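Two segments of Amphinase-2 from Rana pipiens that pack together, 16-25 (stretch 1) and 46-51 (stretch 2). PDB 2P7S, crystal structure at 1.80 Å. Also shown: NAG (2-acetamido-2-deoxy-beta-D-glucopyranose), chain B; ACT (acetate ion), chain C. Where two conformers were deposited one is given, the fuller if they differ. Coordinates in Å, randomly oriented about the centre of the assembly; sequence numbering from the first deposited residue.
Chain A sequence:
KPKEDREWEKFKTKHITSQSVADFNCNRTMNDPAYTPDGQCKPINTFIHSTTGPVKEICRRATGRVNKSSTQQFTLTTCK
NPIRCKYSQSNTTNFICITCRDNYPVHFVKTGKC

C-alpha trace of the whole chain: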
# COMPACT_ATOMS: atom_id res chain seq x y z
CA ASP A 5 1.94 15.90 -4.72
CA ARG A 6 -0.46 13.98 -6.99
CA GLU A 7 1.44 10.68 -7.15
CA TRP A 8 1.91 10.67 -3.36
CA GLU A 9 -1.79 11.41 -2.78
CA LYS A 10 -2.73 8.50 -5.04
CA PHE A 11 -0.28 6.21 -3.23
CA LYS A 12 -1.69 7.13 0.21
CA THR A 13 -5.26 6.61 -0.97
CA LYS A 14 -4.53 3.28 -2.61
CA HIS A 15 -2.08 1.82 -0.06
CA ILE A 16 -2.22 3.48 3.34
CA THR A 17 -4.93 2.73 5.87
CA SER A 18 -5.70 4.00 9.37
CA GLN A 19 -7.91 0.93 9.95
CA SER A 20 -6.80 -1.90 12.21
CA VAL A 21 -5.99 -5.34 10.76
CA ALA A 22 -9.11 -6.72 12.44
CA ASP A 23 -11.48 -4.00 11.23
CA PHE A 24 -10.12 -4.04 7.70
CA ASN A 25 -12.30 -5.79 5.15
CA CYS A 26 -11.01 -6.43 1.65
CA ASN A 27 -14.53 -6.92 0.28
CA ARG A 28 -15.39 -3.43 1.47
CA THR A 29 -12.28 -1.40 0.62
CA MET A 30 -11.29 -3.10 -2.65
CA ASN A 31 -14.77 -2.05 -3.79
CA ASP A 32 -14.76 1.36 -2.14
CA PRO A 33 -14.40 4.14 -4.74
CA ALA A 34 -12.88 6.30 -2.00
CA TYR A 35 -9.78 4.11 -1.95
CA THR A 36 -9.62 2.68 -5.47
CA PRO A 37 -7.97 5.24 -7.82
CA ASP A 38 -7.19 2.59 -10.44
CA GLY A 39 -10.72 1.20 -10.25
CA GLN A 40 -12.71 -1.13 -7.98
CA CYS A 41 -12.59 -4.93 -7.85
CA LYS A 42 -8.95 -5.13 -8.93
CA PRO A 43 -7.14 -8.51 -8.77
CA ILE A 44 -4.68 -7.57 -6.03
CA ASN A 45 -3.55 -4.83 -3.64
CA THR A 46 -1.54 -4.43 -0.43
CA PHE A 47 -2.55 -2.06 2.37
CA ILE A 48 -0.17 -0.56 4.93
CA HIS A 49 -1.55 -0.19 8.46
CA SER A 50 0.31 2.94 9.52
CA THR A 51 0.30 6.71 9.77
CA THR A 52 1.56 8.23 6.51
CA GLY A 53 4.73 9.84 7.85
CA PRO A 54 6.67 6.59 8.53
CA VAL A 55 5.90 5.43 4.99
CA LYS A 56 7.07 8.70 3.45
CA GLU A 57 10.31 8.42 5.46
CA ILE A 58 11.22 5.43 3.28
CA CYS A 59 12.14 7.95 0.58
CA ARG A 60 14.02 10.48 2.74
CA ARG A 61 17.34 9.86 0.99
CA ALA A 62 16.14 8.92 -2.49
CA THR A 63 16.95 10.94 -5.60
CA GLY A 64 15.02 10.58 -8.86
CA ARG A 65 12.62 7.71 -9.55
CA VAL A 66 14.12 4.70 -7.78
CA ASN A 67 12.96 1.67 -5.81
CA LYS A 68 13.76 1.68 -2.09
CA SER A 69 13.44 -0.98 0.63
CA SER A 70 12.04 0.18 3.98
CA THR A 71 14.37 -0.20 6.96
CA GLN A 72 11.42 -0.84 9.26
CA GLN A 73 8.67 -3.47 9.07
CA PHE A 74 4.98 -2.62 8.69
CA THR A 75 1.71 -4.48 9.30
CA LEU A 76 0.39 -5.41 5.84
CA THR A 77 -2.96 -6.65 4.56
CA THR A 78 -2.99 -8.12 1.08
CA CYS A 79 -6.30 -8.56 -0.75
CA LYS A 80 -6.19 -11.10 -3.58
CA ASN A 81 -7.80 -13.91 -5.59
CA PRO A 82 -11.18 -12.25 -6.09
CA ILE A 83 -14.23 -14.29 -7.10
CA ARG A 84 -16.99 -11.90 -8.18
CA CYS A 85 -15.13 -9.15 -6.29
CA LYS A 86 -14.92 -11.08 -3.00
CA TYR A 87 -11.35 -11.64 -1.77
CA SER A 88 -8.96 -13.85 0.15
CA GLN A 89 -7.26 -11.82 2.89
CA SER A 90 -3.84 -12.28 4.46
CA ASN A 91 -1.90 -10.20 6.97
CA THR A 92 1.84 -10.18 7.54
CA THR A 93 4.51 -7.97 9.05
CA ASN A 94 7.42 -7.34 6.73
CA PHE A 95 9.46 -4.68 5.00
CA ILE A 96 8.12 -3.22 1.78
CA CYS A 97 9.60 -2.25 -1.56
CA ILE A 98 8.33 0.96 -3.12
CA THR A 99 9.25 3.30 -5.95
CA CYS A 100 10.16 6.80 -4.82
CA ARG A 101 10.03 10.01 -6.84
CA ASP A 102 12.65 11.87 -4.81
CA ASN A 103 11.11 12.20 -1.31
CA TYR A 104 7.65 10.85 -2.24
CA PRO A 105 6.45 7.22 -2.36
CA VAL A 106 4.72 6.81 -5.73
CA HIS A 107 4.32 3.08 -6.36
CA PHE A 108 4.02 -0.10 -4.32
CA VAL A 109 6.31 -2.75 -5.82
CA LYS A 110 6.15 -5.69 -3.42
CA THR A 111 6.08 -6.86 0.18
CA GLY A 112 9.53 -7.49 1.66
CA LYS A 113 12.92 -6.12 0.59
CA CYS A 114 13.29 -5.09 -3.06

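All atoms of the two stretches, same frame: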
# COMPACT_ATOMS: atom_id res chain seq x y z
N ILE A 16 -2.34 3.25 1.91
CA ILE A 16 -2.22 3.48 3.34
C ILE A 16 -3.57 3.52 4.04
O ILE A 16 -4.50 4.19 3.60
CB ILE A 16 -1.44 4.77 3.64
CG1 ILE A 16 -0.09 4.73 2.91
CG2 ILE A 16 -1.20 4.89 5.14
CD1 ILE A 16 0.85 5.88 3.24
N THR A 17 -3.68 2.77 5.13
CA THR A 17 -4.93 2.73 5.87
C THR A 17 -4.75 2.98 7.36
O THR A 17 -3.77 2.54 7.98
CB THR A 17 -5.67 1.38 5.68
OG1 THR A 17 -6.93 1.44 6.37
CG2 THR A 17 -4.86 0.22 6.24
N SER A 18 -5.71 3.70 7.94
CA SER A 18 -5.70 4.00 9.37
C SER A 18 -6.51 2.93 10.11
O SER A 18 -6.59 2.93 11.34
CB SER A 18 -6.30 5.38 9.63
OG SER A 18 -7.67 5.43 9.24
N GLN A 19 -7.10 2.01 9.36
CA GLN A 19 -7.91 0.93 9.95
C GLN A 19 -7.01 -0.12 10.60
O GLN A 19 -5.86 -0.28 10.23
CB GLN A 19 -8.75 0.23 8.88
CG GLN A 19 -9.76 1.09 8.13
CD GLN A 19 -10.42 0.31 6.99
OE1 GLN A 19 -11.10 -0.68 7.24
NE2 GLN A 19 -10.20 0.74 5.75
N SER A 20 -7.56 -0.85 11.56
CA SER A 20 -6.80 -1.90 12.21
C SER A 20 -6.90 -3.14 11.32
O SER A 20 -7.77 -3.21 10.46
CB SER A 20 -7.39 -2.22 13.59
OG SER A 20 -8.66 -2.85 13.45
N VAL A 21 -6.00 -4.10 11.52
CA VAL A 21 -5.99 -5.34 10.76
C VAL A 21 -7.31 -6.09 10.93
O VAL A 21 -7.83 -6.69 9.99
CB VAL A 21 -4.84 -6.25 11.23
CG1 VAL A 21 -4.92 -7.60 10.55
CG2 VAL A 21 -3.51 -5.58 10.92
N ALA A 22 -7.86 -6.04 12.14
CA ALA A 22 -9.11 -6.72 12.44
C ALA A 22 -10.34 -6.05 11.82
O ALA A 22 -11.27 -6.73 11.39
CB ALA A 22 -9.28 -6.82 13.94
N ASP A 23 -10.34 -4.73 11.79
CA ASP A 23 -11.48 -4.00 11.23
C ASP A 23 -11.42 -3.87 9.72
O ASP A 23 -12.41 -3.51 9.09
CB ASP A 23 -11.58 -2.59 11.82
CG ASP A 23 -12.01 -2.60 13.27
OD1 ASP A 23 -12.79 -3.50 13.64
OD2 ASP A 23 -11.57 -1.71 14.03
N PHE A 24 -10.26 -4.16 9.14
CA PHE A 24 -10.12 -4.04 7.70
C PHE A 24 -10.86 -5.17 7.00
O PHE A 24 -10.79 -6.32 7.41
CB PHE A 24 -8.64 -4.07 7.29
CG PHE A 24 -8.41 -3.58 5.89
CD1 PHE A 24 -8.33 -2.22 5.62
CD2 PHE A 24 -8.32 -4.48 4.83
CE1 PHE A 24 -8.18 -1.75 4.31
CE2 PHE A 24 -8.17 -4.04 3.52
CZ PHE A 24 -8.10 -2.67 3.26
N ASN A 25 -11.55 -4.81 5.92
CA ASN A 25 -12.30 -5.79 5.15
C ASN A 25 -12.04 -5.58 3.67
O ASN A 25 -12.47 -4.59 3.09
CB ASN A 25 -13.80 -5.66 5.42
CG ASN A 25 -14.61 -6.78 4.79
OD1 ASN A 25 -14.31 -7.22 3.69
ND2 ASN A 25 -15.65 -7.23 5.48
N THR A 46 -2.06 -4.33 -1.79
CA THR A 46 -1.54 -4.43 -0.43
C THR A 46 -1.76 -3.11 0.31
O THR A 46 -1.48 -2.03 -0.22
CB THR A 46 -0.04 -4.80 -0.43
OG1 THR A 46 0.13 -6.12 -0.94
CG2 THR A 46 0.52 -4.74 0.98
N PHE A 47 -2.28 -3.22 1.53
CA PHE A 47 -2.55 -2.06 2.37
C PHE A 47 -1.59 -1.99 3.55
O PHE A 47 -1.29 -3.00 4.18
CB PHE A 47 -3.99 -2.11 2.89
CG PHE A 47 -5.02 -2.01 1.80
CD1 PHE A 47 -5.47 -3.14 1.14
CD2 PHE A 47 -5.51 -0.76 1.42
CE1 PHE A 47 -6.40 -3.03 0.10
CE2 PHE A 47 -6.44 -0.64 0.38
CZ PHE A 47 -6.88 -1.77 -0.28
N ILE A 48 -1.13 -0.78 3.85
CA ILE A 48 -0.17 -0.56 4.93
C ILE A 48 -0.89 0.06 6.13
O ILE A 48 -1.42 1.16 6.04
CB ILE A 48 0.96 0.39 4.47
CG1 ILE A 48 1.52 -0.06 3.13
CG2 ILE A 48 2.07 0.43 5.52
CD1 ILE A 48 2.27 1.04 2.38
N HIS A 49 -0.90 -0.66 7.25
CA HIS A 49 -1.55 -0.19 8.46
C HIS A 49 -0.58 0.71 9.22
O HIS A 49 0.16 0.25 10.10
CB HIS A 49 -1.96 -1.38 9.33
CG HIS A 49 -2.98 -2.26 8.68
ND1 HIS A 49 -4.34 -2.05 8.80
CD2 HIS A 49 -2.84 -3.33 7.86
CE1 HIS A 49 -4.98 -2.94 8.08
NE2 HIS A 49 -4.10 -3.73 7.49
N SER A 50 -0.59 1.99 8.88
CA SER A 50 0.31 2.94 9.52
C SER A 50 -0.05 4.38 9.21
O SER A 50 -0.83 4.65 8.29
CB SER A 50 1.75 2.68 9.05
OG SER A 50 2.62 3.75 9.36
N THR A 51 0.51 5.29 9.99
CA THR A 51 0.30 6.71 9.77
C THR A 51 1.10 6.90 8.49
O THR A 51 1.93 6.05 8.15
CB THR A 51 0.92 7.53 10.91
OG1 THR A 51 2.19 6.96 11.25
CG2 THR A 51 0.03 7.50 12.15
C1 NAG B . -14.75 -11.45 1.87
C2 NAG B . -14.79 -11.89 3.33
C3 NAG B . -14.16 -13.28 3.46
C4 NAG B . -14.90 -14.25 2.54
C5 NAG B . -14.82 -13.73 1.10
C6 NAG B . -15.53 -14.61 0.09
C7 NAG B . -14.50 -10.63 5.37
C8 NAG B . -13.66 -9.65 6.17
N2 NAG B . -14.06 -10.94 4.15
O3 NAG B . -14.23 -13.73 4.81
O4 NAG B . -14.32 -15.56 2.64
O5 NAG B . -15.41 -12.41 1.02
O6 NAG B . -16.92 -14.69 0.36
O7 NAG B . -15.53 -11.09 5.85
C ACT C . 2.60 -8.23 -2.60
O ACT C . 3.84 -8.36 -2.66
OXT ACT C . 1.88 -7.13 -2.66
CH3 ACT C . 1.81 -9.52 -2.43

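The two segments meet first as neighbouring strands. Ile16 pairs with Ile48 and Thr17 with His49 in parallel register, with CA atoms 4.8 and 5.2 Å apart respectively. The best of the backbone bonds runs from Thr17 N to Ile48 O, at 2.9 Å and almost perfectly linear. A second, from Ser50 N to Thr17 O, is weak: at 3.4 Å and 135° it is long and bent, and Ser50 N also makes a weak bond to Ile48 O within its own segment. Thr17 O further receives a CA-H...O contact from His49 CA, 3.6 Å away. The pairing is therefore short, and side chains must supply much of the remaining contact. Isoleucine and threonine, both branched at CB, are well suited to extended backbone of this kind.

Alternation along the strands sorts the side chains onto two faces. Ile16 and Ile48 share one, where their apolar chains approach loosely, Ile16 CG1 lying 4.4 Å from Ile48 CD1. Thr17 and His49 share the other, and here the packing is much more intimate.

His49 is the centre of the polar and aromatic interactions, and the other segment covers more of it than of any other residue in the contact. Its ring donates a hydrogen bond from ND1 to the carbonyl Gln19 O, 2.7 Å long with an angle of 166°. Because this acceptor lies near the ring plane, it leaves both faces free for carbon. Thr17 CG2 sits over one face, 3.8 Å from the centroid of the His49 ring, and Val21 CG2 sits over the opposite face, 3.9 Å from that centroid and only 9° off the normal. The imidazole is thus clasped between two methyl groups in CH-pi contacts while its edge meets a backbone carbonyl. Histidine suits such a site because it combines a flat surface with polar nitrogens at its rim; NE2 is hydrogen-bonded elsewhere in the structure.

The loop that reaches the histidine is held by bonds of its own. Gln19 N donates to Thr17 OG1 at 3.0 Å, so the threonine contributes its hydroxyl to the turn and its methyl to the imidazole. Farther on, Asp23 N donates to Ser20 OG at 3.0 Å, and Phe24 N makes a weak bond to Ser20 O, also 3.0 Å long. Small serine brings its hydroxyl close to the backbone here, in a stretch whose residues 21 to 23 have helical torsions without regular helical bonding.

Phe24 completes the aromatic group. The edge of the His49 ring points toward the face of the Phe24 ring in an offset edge-to-face arrangement, the planes 86° apart. With Phe47 the relation is oblique, at 48°, but close: Phe24 CZ comes within 3.4 Å of Phe47 CD1 and lies over one face of the Phe47 ring. Both phenylalanines are buried and direct CB toward the opposing segment, a fitting place for large rings that need no polar partner.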